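Ankyrin repeat and SOCS box protein 11 (Homo sapiens, PDB 4UUC) serves as the substrate-recognition subunit of a cullin-5-RING E3 ubiquitin ligase, directing targets such as BIK, DIRAS2 and RPN1 to ubiquitination and proteasomal degradation. Local coordinates at residues G81-L90 / E116-N124; V161-H172 / L186-N197. All blocks are in the same frame, centred on the assembly; numbering follows the deposited sequence.

Contact 1: G81-L90 / E116-N124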
loop_
_atom_site.group_PDB
_atom_site.type_symbol
_atom_site.label_atom_id
_atom_site.label_comp_id
_atom_site.label_asym_id
_atom_site.label_seq_id
_atom_site.Cartn_x
_atom_site.Cartn_y
_atom_site.Cartn_z
ATOM N N GLY A 81 1.003 3.159 8.605
ATOM C CA GLY A 81 2.413 3.237 8.266
ATOM C C GLY A 81 3.330 2.781 9.390
ATOM O O GLY A 81 4.525 3.089 9.384
ATOM N N SER A 82 2.781 2.043 10.351
ATOM C CA SER A 82 3.585 1.478 11.435
ATOM C C SER A 82 4.245 0.157 11.037
ATOM O O SER A 82 3.606 -0.896 11.024
ATOM C CB SER A 82 2.735 1.256 12.684
ATOM O OG SER A 82 3.510 0.623 13.690
ATOM N N ALA A 83 5.533 0.219 10.719
ATOM C CA ALA A 83 6.288 -0.975 10.364
ATOM C C ALA A 83 6.296 -1.971 11.518
ATOM O O ALA A 83 6.266 -3.182 11.304
ATOM C CB ALA A 83 7.715 -0.603 9.974
ATOM N N ALA A 84 6.338 -1.455 12.742
ATOM C CA ALA A 84 6.322 -2.306 13.925
ATOM C C ALA A 84 5.037 -3.135 13.970
ATOM O O ALA A 84 5.073 -4.328 14.272
ATOM C CB ALA A 84 6.464 -1.465 15.185
ATOM N N CYS A 85 3.907 -2.502 13.662
ATOM C CA CYS A 85 2.628 -3.208 13.602
ATOM C C CYS A 85 2.637 -4.276 12.514
ATOM O O CYS A 85 2.194 -5.404 12.734
ATOM C CB CYS A 85 1.474 -2.234 13.354
ATOM S SG CYS A 85 0.838 -1.423 14.844
ATOM N N VAL A 86 3.135 -3.914 11.336
ATOM C CA VAL A 86 3.219 -4.858 10.230
ATOM C C VAL A 86 4.024 -6.083 10.660
ATOM O O VAL A 86 3.606 -7.216 10.435
ATOM C CB VAL A 86 3.856 -4.206 8.978
ATOM C CG1 VAL A 86 4.127 -5.248 7.898
ATOM C CG2 VAL A 86 2.958 -3.092 8.444
ATOM N N ASN A 87 5.166 -5.852 11.300
ATOM C CA ASN A 87 6.017 -6.950 11.744
ATOM C C ASN A 87 5.323 -7.873 12.747
ATOM O O ASN A 87 5.354 -9.091 12.579
ATOM C CB ASN A 87 7.310 -6.410 12.358
ATOM C CG ASN A 87 8.307 -5.947 11.310
ATOM O OD1 ASN A 87 8.306 -6.431 10.177
ATOM N ND2 ASN A 87 9.168 -5.010 11.687
ATOM N N VAL A 88 4.700 -7.308 13.782
ATOM C CA VAL A 88 4.090 -8.141 14.820
ATOM C C VAL A 88 2.920 -8.953 14.253
ATOM O O VAL A 88 2.730 -10.114 14.619
ATOM C CB VAL A 88 3.615 -7.299 16.043
ATOM C CG1 VAL A 88 2.468 -6.368 15.687
ATOM C CG2 VAL A 88 3.210 -8.213 17.190
ATOM N N LEU A 89 2.150 -8.355 13.349
ATOM C CA LEU A 89 1.061 -9.073 12.687
ATOM C C LEU A 89 1.590 -10.266 11.888
ATOM O O LEU A 89 1.037 -11.365 11.948
ATOM C CB LEU A 89 0.286 -8.136 11.763
ATOM C CG LEU A 89 -0.588 -7.081 12.439
ATOM C CD1 LEU A 89 -1.080 -6.080 11.408
ATOM C CD2 LEU A 89 -1.772 -7.725 13.163
ATOM N N LEU A 90 2.656 -10.040 11.132
ATOM C CA LEU A 90 3.271 -11.106 10.347
ATOM C C LEU A 90 3.850 -12.189 11.259
ATOM O O LEU A 90 3.798 -13.376 10.933
ATOM C CB LEU A 90 4.356 -10.536 9.431
ATOM C CG LEU A 90 3.829 -9.663 8.286
ATOM C CD1 LEU A 90 4.956 -8.894 7.623
ATOM C CD2 LEU A 90 3.079 -10.499 7.257
ATOM N N GLU A 116 8.873 1.574 4.055
ATOM C CA GLU A 116 9.349 0.476 4.892
ATOM C C GLU A 116 8.304 -0.642 4.974
ATOM O O GLU A 116 8.644 -1.823 4.877
ATOM C CB GLU A 116 9.713 0.956 6.301
ATOM C CG GLU A 116 10.249 -0.171 7.185
ATOM C CD GLU A 116 10.867 0.309 8.487
ATOM O OE1 GLU A 116 10.769 1.515 8.801
ATOM O OE2 GLU A 116 11.456 -0.534 9.201
ATOM N N CYS A 117 7.039 -0.273 5.161
ATOM C CA CYS A 117 5.959 -1.255 5.170
ATOM C C CYS A 117 5.923 -2.035 3.850
ATOM O O CYS A 117 5.744 -3.253 3.843
ATOM C CB CYS A 117 4.615 -0.568 5.430
ATOM S SG CYS A 117 4.452 0.102 7.107
ATOM N N MET A 118 6.104 -1.327 2.739
ATOM C CA MET A 118 6.176 -1.954 1.420
ATOM C C MET A 118 7.292 -3.000 1.371
ATOM O O MET A 118 7.074 -4.135 0.944
ATOM C CB MET A 118 6.399 -0.888 0.343
ATOM C CG MET A 118 6.406 -1.400 -1.094
ATOM S SD MET A 118 7.084 -0.187 -2.263
ATOM C CE MET A 118 8.825 -0.249 -1.840
ATOM N N GLU A 119 8.483 -2.618 1.822
ATOM C CA GLU A 119 9.640 -3.505 1.759
ATOM C C GLU A 119 9.454 -4.748 2.619
ATOM O O GLU A 119 9.842 -5.842 2.216
ATOM C CB GLU A 119 10.904 -2.758 2.182
ATOM C CG GLU A 119 11.330 -1.697 1.185
ATOM C CD GLU A 119 12.682 -1.094 1.513
ATOM O OE1 GLU A 119 13.614 -1.861 1.837
ATOM O OE2 GLU A 119 12.814 0.144 1.436
ATOM N N ILE A 120 8.862 -4.580 3.797
ATOM C CA ILE A 120 8.588 -5.714 4.671
ATOM C C ILE A 120 7.655 -6.706 3.980
ATOM O O ILE A 120 7.880 -7.915 4.036
ATOM C CB ILE A 120 7.970 -5.261 6.013
ATOM C CG1 ILE A 120 8.993 -4.452 6.814
ATOM C CG2 ILE A 120 7.513 -6.472 6.833
ATOM C CD1 ILE A 120 8.413 -3.739 8.023
ATOM N N LEU A 121 6.613 -6.197 3.328
ATOM C CA LEU A 121 5.661 -7.061 2.636
ATOM C C LEU A 121 6.332 -7.803 1.481
ATOM O O LEU A 121 6.074 -8.986 1.260
ATOM C CB LEU A 121 4.471 -6.252 2.121
ATOM C CG LEU A 121 3.521 -5.705 3.192
ATOM C CD1 LEU A 121 2.531 -4.730 2.571
ATOM C CD2 LEU A 121 2.787 -6.830 3.899
ATOM N N LEU A 122 7.186 -7.105 0.739
ATOM C CA LEU A 122 7.925 -7.735 -0.347
ATOM C C LEU A 122 8.880 -8.795 0.200
ATOM O O LEU A 122 9.056 -9.855 -0.405
ATOM C CB LEU A 122 8.690 -6.685 -1.154
ATOM C CG LEU A 122 7.808 -5.709 -1.942
ATOM C CD1 LEU A 122 8.663 -4.633 -2.601
ATOM C CD2 LEU A 122 6.949 -6.438 -2.986
ATOM N N ALA A 123 9.481 -8.517 1.353
ATOM C CA ALA A 123 10.362 -9.484 2.002
ATOM C C ALA A 123 9.576 -10.713 2.463
ATOM O O ALA A 123 10.145 -11.790 2.642
ATOM C CB ALA A 123 11.084 -8.840 3.176
ATOM N N ASN A 124 8.268 -10.547 2.647
ATOM C CA ASN A 124 7.402 -11.650 3.040
ATOM C C ASN A 124 6.652 -12.228 1.840
ATOM O O ASN A 124 5.565 -12.790 1.976
ATOM C CB ASN A 124 6.432 -11.190 4.131
ATOM C CG ASN A 124 7.100 -11.107 5.494
ATOM O OD1 ASN A 124 6.956 -12.005 6.320
ATOM N ND2 ASN A 124 7.857 -10.039 5.722
#

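Contact 2: V161-H172 / L186-N197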
loop_
_atom_site.group_PDB
_atom_site.type_symbol
_atom_site.label_atom_id
_atom_site.label_comp_id
_atom_site.label_asym_id
_atom_site.label_seq_id
_atom_site.Cartn_x
_atom_site.Cartn_y
_atom_site.Cartn_z
ATOM N N VAL A 161 8.687 -2.720 -15.323
ATOM C CA VAL A 161 8.551 -1.286 -15.552
ATOM C C VAL A 161 7.280 -0.895 -16.308
ATOM O O VAL A 161 6.726 0.175 -16.059
ATOM C CB VAL A 161 9.790 -0.733 -16.312
ATOM C CG1 VAL A 161 9.858 -1.282 -17.732
ATOM C CG2 VAL A 161 9.781 0.790 -16.319
ATOM N N ASP A 162 6.808 -1.756 -17.208
ATOM C CA ASP A 162 5.655 -1.426 -18.046
ATOM C C ASP A 162 4.336 -2.009 -17.520
ATOM O O ASP A 162 3.279 -1.775 -18.102
ATOM C CB ASP A 162 5.882 -1.909 -19.482
ATOM C CG ASP A 162 6.921 -1.081 -20.228
ATOM O OD1 ASP A 162 6.932 0.163 -20.074
ATOM O OD2 ASP A 162 7.726 -1.677 -20.977
ATOM N N HIS A 163 4.394 -2.754 -16.420
ATOM C CA HIS A 163 3.198 -3.379 -15.859
ATOM C C HIS A 163 2.461 -2.406 -14.938
ATOM O O HIS A 163 2.968 -2.049 -13.872
ATOM C CB HIS A 163 3.582 -4.649 -15.100
ATOM C CG HIS A 163 2.422 -5.534 -14.766
ATOM N ND1 HIS A 163 2.580 -6.806 -14.257
ATOM C CD2 HIS A 163 1.085 -5.332 -14.860
ATOM C CE1 HIS A 163 1.392 -7.348 -14.052
ATOM N NE2 HIS A 163 0.468 -6.475 -14.412
ATOM N N GLY A 164 1.271 -1.980 -15.352
ATOM C CA GLY A 164 0.519 -0.985 -14.610
ATOM C C GLY A 164 -0.915 -1.379 -14.313
ATOM O O GLY A 164 -1.164 -2.295 -13.531
ATOM N N GLN A 165 -1.853 -0.652 -14.920
ATOM C CA GLN A 165 -3.282 -0.931 -14.802
ATOM C C GLN A 165 -3.808 -1.269 -16.195
ATOM O O GLN A 165 -4.168 -0.379 -16.969
ATOM C CB GLN A 165 -4.027 0.264 -14.197
ATOM C CG GLN A 165 -5.436 -0.048 -13.712
ATOM C CD GLN A 165 -6.431 -0.201 -14.845
ATOM O OE1 GLN A 165 -6.857 -1.311 -15.171
ATOM N NE2 GLN A 165 -6.808 0.917 -15.454
ATOM N N TRP A 166 -3.830 -2.566 -16.488
ATOM C CA TRP A 166 -4.052 -3.106 -17.831
ATOM C C TRP A 166 -3.164 -2.362 -18.844
ATOM O O TRP A 166 -1.951 -2.552 -18.828
ATOM C CB TRP A 166 -5.536 -3.063 -18.226
ATOM C CG TRP A 166 -5.799 -3.875 -19.484
ATOM C CD1 TRP A 166 -5.346 -5.136 -19.748
ATOM C CD2 TRP A 166 -6.542 -3.469 -20.644
ATOM N NE1 TRP A 166 -5.760 -5.541 -20.992
ATOM C CE2 TRP A 166 -6.498 -4.539 -21.563
ATOM C CE3 TRP A 166 -7.242 -2.308 -20.991
ATOM C CZ2 TRP A 166 -7.124 -4.482 -22.805
ATOM C CZ3 TRP A 166 -7.864 -2.255 -22.227
ATOM C CH2 TRP A 166 -7.797 -3.334 -23.119
ATOM N N LEU A 167 -3.737 -1.528 -19.711
ATOM C CA LEU A 167 -2.944 -0.868 -20.757
ATOM C C LEU A 167 -2.321 0.462 -20.314
ATOM O O LEU A 167 -1.509 1.042 -21.040
ATOM C CB LEU A 167 -3.796 -0.624 -22.002
ATOM C CG LEU A 167 -4.124 -1.834 -22.886
ATOM C CD1 LEU A 167 -4.898 -1.368 -24.106
ATOM C CD2 LEU A 167 -2.886 -2.611 -23.305
ATOM N N ASP A 168 -2.708 0.949 -19.140
ATOM C CA ASP A 168 -2.125 2.169 -18.587
ATOM C C ASP A 168 -0.839 1.796 -17.846
ATOM O O ASP A 168 -0.879 1.189 -16.776
ATOM C CB ASP A 168 -3.121 2.868 -17.655
ATOM C CG ASP A 168 -3.004 4.388 -17.693
ATOM O OD1 ASP A 168 -3.008 4.971 -18.795
ATOM O OD2 ASP A 168 -2.927 5.002 -16.611
ATOM N N THR A 169 0.306 2.125 -18.436
ATOM C CA THR A 169 1.589 1.789 -17.836
ATOM C C THR A 169 1.901 2.769 -16.701
ATOM O O THR A 169 1.280 3.825 -16.606
ATOM C CB THR A 169 2.738 1.822 -18.872
ATOM O OG1 THR A 169 3.048 3.178 -19.214
ATOM C CG2 THR A 169 2.367 1.048 -20.137
ATOM N N PRO A 170 2.858 2.413 -15.829
ATOM C CA PRO A 170 3.321 3.350 -14.799
ATOM C C PRO A 170 3.764 4.689 -15.381
ATOM O O PRO A 170 3.581 5.723 -14.737
ATOM C CB PRO A 170 4.493 2.603 -14.161
ATOM C CG PRO A 170 4.142 1.172 -14.329
ATOM C CD PRO A 170 3.485 1.090 -15.679
ATOM N N LEU A 171 4.328 4.673 -16.586
ATOM C CA LEU A 171 4.756 5.909 -17.230
ATOM C C LEU A 171 3.550 6.773 -17.608
ATOM O O LEU A 171 3.603 7.995 -17.491
ATOM C CB LEU A 171 5.604 5.613 -18.470
ATOM C CG LEU A 171 6.257 6.828 -19.135
ATOM C CD1 LEU A 171 7.380 7.400 -18.266
ATOM C CD2 LEU A 171 6.776 6.470 -20.513
ATOM N N HIS A 172 2.466 6.144 -18.060
ATOM C CA HIS A 172 1.237 6.881 -18.348
ATOM C C HIS A 172 0.727 7.571 -17.091
ATOM O O HIS A 172 0.336 8.736 -17.130
ATOM C CB HIS A 172 0.144 5.961 -18.905
ATOM C CG HIS A 172 0.348 5.569 -20.334
ATOM N ND1 HIS A 172 0.695 4.290 -20.712
ATOM C CD2 HIS A 172 0.246 6.285 -21.479
ATOM C CE1 HIS A 172 0.807 4.236 -22.026
ATOM N NE2 HIS A 172 0.540 5.433 -22.516
ATOM N N LEU A 186 11.741 5.797 -14.434
ATOM C CA LEU A 186 11.069 4.822 -15.288
ATOM C C LEU A 186 11.808 4.638 -16.613
ATOM O O LEU A 186 12.032 3.513 -17.065
ATOM C CB LEU A 186 9.624 5.242 -15.566
ATOM C CG LEU A 186 8.632 5.139 -14.407
ATOM C CD1 LEU A 186 7.282 5.692 -14.844
ATOM C CD2 LEU A 186 8.491 3.707 -13.923
ATOM N N THR A 187 12.167 5.752 -17.239
ATOM C CA THR A 187 12.879 5.712 -18.506
ATOM C C THR A 187 14.230 5.012 -18.347
ATOM O O THR A 187 14.608 4.187 -19.185
ATOM C CB THR A 187 13.093 7.125 -19.067
ATOM O OG1 THR A 187 11.825 7.770 -19.235
ATOM C CG2 THR A 187 13.812 7.069 -20.409
ATOM N N ASP A 188 14.946 5.333 -17.272
ATOM C CA ASP A 188 16.244 4.710 -17.003
ATOM C C ASP A 188 16.130 3.191 -16.870
ATOM O O ASP A 188 17.081 2.465 -17.170
ATOM C CB ASP A 188 16.876 5.267 -15.724
ATOM C CG ASP A 188 17.374 6.695 -15.875
ATOM O OD1 ASP A 188 17.530 7.177 -17.017
ATOM O OD2 ASP A 188 17.624 7.333 -14.832
ATOM N N TYR A 189 14.973 2.721 -16.406
ATOM C CA TYR A 189 14.737 1.295 -16.203
ATOM C C TYR A 189 13.973 0.657 -17.366
ATOM O O TYR A 189 13.432 -0.443 -17.239
ATOM C CB TYR A 189 13.990 1.070 -14.886
ATOM C CG TYR A 189 14.913 0.937 -13.702
ATOM C CD1 TYR A 189 15.343 2.053 -13.001
ATOM C CD2 TYR A 189 15.367 -0.309 -13.291
ATOM C CE1 TYR A 189 16.193 1.937 -11.921
ATOM C CE2 TYR A 189 16.218 -0.436 -12.211
ATOM C CZ TYR A 189 16.627 0.686 -11.531
ATOM O OH TYR A 189 17.472 0.557 -10.457
ATOM N N GLY A 190 13.938 1.350 -18.499
ATOM C CA GLY A 190 13.514 0.752 -19.753
ATOM C C GLY A 190 12.054 0.913 -20.131
ATOM O O GLY A 190 11.540 0.143 -20.945
ATOM N N ALA A 191 11.382 1.907 -19.562
ATOM C CA ALA A 191 9.987 2.155 -19.901
ATOM C C ALA A 191 9.840 2.454 -21.388
ATOM O O ALA A 191 10.680 3.129 -21.984
ATOM C CB ALA A 191 9.435 3.297 -19.079
ATOM N N ASN A 192 8.773 1.931 -21.981
ATOM C CA ASN A 192 8.461 2.179 -23.384
ATOM C C ASN A 192 7.724 3.505 -23.540
ATOM O O ASN A 192 6.547 3.612 -23.201
ATOM C CB ASN A 192 7.620 1.028 -23.944
ATOM C CG ASN A 192 7.433 1.113 -25.448
ATOM O OD1 ASN A 192 7.276 2.196 -26.013
ATOM N ND2 ASN A 192 7.443 -0.039 -26.105
ATOM N N LEU A 193 8.415 4.515 -24.061
ATOM C CA LEU A 193 7.846 5.859 -24.139
ATOM C C LEU A 193 6.842 6.025 -25.275
ATOM O O LEU A 193 6.125 7.023 -25.328
ATOM C CB LEU A 193 8.962 6.901 -24.294
ATOM C CG LEU A 193 9.490 7.513 -22.990
ATOM C CD1 LEU A 193 10.240 6.477 -22.164
ATOM C CD2 LEU A 193 10.370 8.726 -23.264
ATOM N N LYS A 194 6.782 5.051 -26.178
ATOM C CA LYS A 194 5.953 5.183 -27.373
ATOM C C LYS A 194 4.585 4.504 -27.243
ATOM O O LYS A 194 3.617 4.944 -27.865
ATOM C CB LYS A 194 6.700 4.617 -28.586
ATOM C CG LYS A 194 8.001 5.351 -28.914
ATOM C CD LYS A 194 7.748 6.748 -29.469
ATOM C CE LYS A 194 9.045 7.531 -29.650
ATOM N NZ LYS A 194 9.928 6.972 -30.712
ATOM N N ARG A 195 4.485 3.453 -26.433
ATOM C CA ARG A 195 3.269 2.644 -26.444
ATOM C C ARG A 195 2.056 3.413 -25.922
ATOM O O ARG A 195 2.162 4.263 -25.031
ATOM C CB ARG A 195 3.461 1.356 -25.640
ATOM C CG ARG A 195 3.776 1.544 -24.181
ATOM C CD ARG A 195 3.823 0.198 -23.480
ATOM N NE ARG A 195 2.493 -0.389 -23.344
ATOM C CZ ARG A 195 2.247 -1.576 -22.799
ATOM N NH1 ARG A 195 3.244 -2.325 -22.342
ATOM N NH2 ARG A 195 1.000 -2.018 -22.717
ATOM N N ARG A 196 0.903 3.104 -26.506
ATOM C CA ARG A 196 -0.334 3.815 -26.217
ATOM C C ARG A 196 -1.232 3.004 -25.293
ATOM O O ARG A 196 -1.164 1.772 -25.276
ATOM C CB ARG A 196 -1.060 4.144 -27.524
ATOM C CG ARG A 196 -0.176 4.890 -28.514
ATOM C CD ARG A 196 -0.923 5.320 -29.766
ATOM N NE ARG A 196 -0.133 6.275 -30.541
ATOM C CZ ARG A 196 -0.091 7.586 -30.309
ATOM N NH1 ARG A 196 -0.804 8.119 -29.324
ATOM N NH2 ARG A 196 0.664 8.371 -31.065
ATOM N N ASN A 197 -2.067 3.706 -24.529
ATOM C CA ASN A 197 -2.971 3.067 -23.579
ATOM C C ASN A 197 -4.364 2.848 -24.171
ATOM O O ASN A 197 -4.552 2.943 -25.383
ATOM C CB ASN A 197 -3.053 3.895 -22.287
ATOM C CG ASN A 197 -3.746 5.246 -22.470
ATOM O OD1 ASN A 197 -4.239 5.580 -23.547
ATOM N ND2 ASN A 197 -3.779 6.029 -21.397
HETATM O O HOH W 1 6.263 -2.320 -23.037
HETATM O O HOH W 2 -0.195 0.353 -23.324
HETATM O O HOH W 3 4.631 3.352 -21.533
#

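Contact 1: G81-L90 / E116-N124
The carboxylate of Glu116 turns one flat side to Ala83, whose CB stands over its centre, 3.6 Å from CD. At the far end the amide of Asn124 does much the same: Leu90 CD1 lies over one face, 3.7 Å from ND2, while Ile120 O meets ND2 close to the amide plane. That intrahelical bond (2.7 Å from Asn124 ND2 to Ile120 O, 168° at the hydrogen) reaches back one turn and fixes the rotation of the amide, so that a face and not a polar atom is offered to the leucine. The third flat group, the amide of Asn87, directs OD1 at both the CG2 and CD1 methyls of Ile120, crossing that side chain at about a right angle.

Ile120 is the central piece, a knob in the hole formed by Ala83, Val86, Asn87 and Leu90. Its CG2, held anti to the backbone N, leans on Leu90 CD1 (3.6 Å) and Val86 CG1, while CD1 reaches the other way to Ala83 CB at 3.8 Å. Deeper in, Cys117 SG packs against Val86 CG2 (3.8 Å) and the backbone of Gly81, which leaves helix 73-80 with positive phi. Ser82 caps helix 83-91, its OG accepting from Cys85 N. Behind, Leu121 touches Cys78 and Ile106 of the preceding helices. The axes of helices 83-90 and 116-123 are 20° from parallel and approach to 9.5 Å, the side-by-side stacking of second helices from consecutive repeats, here the third and fourth, that builds an ankyrin solenoid.

Contact 2: V161-H172 / L186-N197
Asn192 OD1 is gripped by two backbone donors: Lys194 N at 2.9 Å in the carbonyl plane, an Asx turn, extended to an Asx motif by Arg195 N from above that plane. The backbone N of the same asparagine donates across the contact to Asp162 OD1 (3.2 Å, 173° at the hydrogen), on the syn lone pair. The arrangement is the ankyrin repeat motif: the loop 161-169, its tip a type II' turn from Gln165 to Asp168, leads into a Thr-Pro-Leu-His helix start, and the next loop packs beside it.

Thr169 and His172 form the capping box. His172 N donates to Thr169 OG1, and Thr169 N returns a bond to His172 ND1 near the ring plane. Asn197 CB lies over one face of the imidazole, 3.9 Å from its centroid, while Arg195 O sits at the edge. With His172 replaced by an alanine, Thr169 N is likely to lose its side-chain acceptor, and a gap would probably open beneath Asn197 CB.

Arg195 bends at chi3 (-71°), which lays its guanidinium over Thr169 CG2, 3.5 Å from NE. Two waters tie its ends to the first loop: that on NH1 bonds weakly to Asp162 OD2, that on NH2 to Leu167 O and Arg196 O. On the apolar side Leu171 and Leu186 run alongside in opposed directions, CD1 to CD1 at 3.8 Å, and Val161 CG2 meets Ala191 CB. A Schellman motif at Gly190 ends the helix before this loop. Asp168 OD2 is held by Tyr140 and Arg176, and OD1 accepts from Asn197 ND2 at 2.9 Å, nearly along the C-O bond direction.

Overall arrangement
Contact 1 closes before contact 2 opens along the chain, and the two lie on opposite sides of its centre, about 28 Å apart between centres and about 12 Å between nearest atoms, without touching. They share no helix: 83-91 and 115-123 make the first, whereas the second joins the loops bordering helices 170-175 and 180-188. Helices 138-144 and 148-156 come between them in sequence. Contact 1 couples the third and fourth repeats through their second helices; contact 2 runs from the end of the fifth through the sixth, mainly through loops. Together they represent two layers of the elongated, all-helical ankyrin domain, the part of this ligase subunit that precedes its SOCS box.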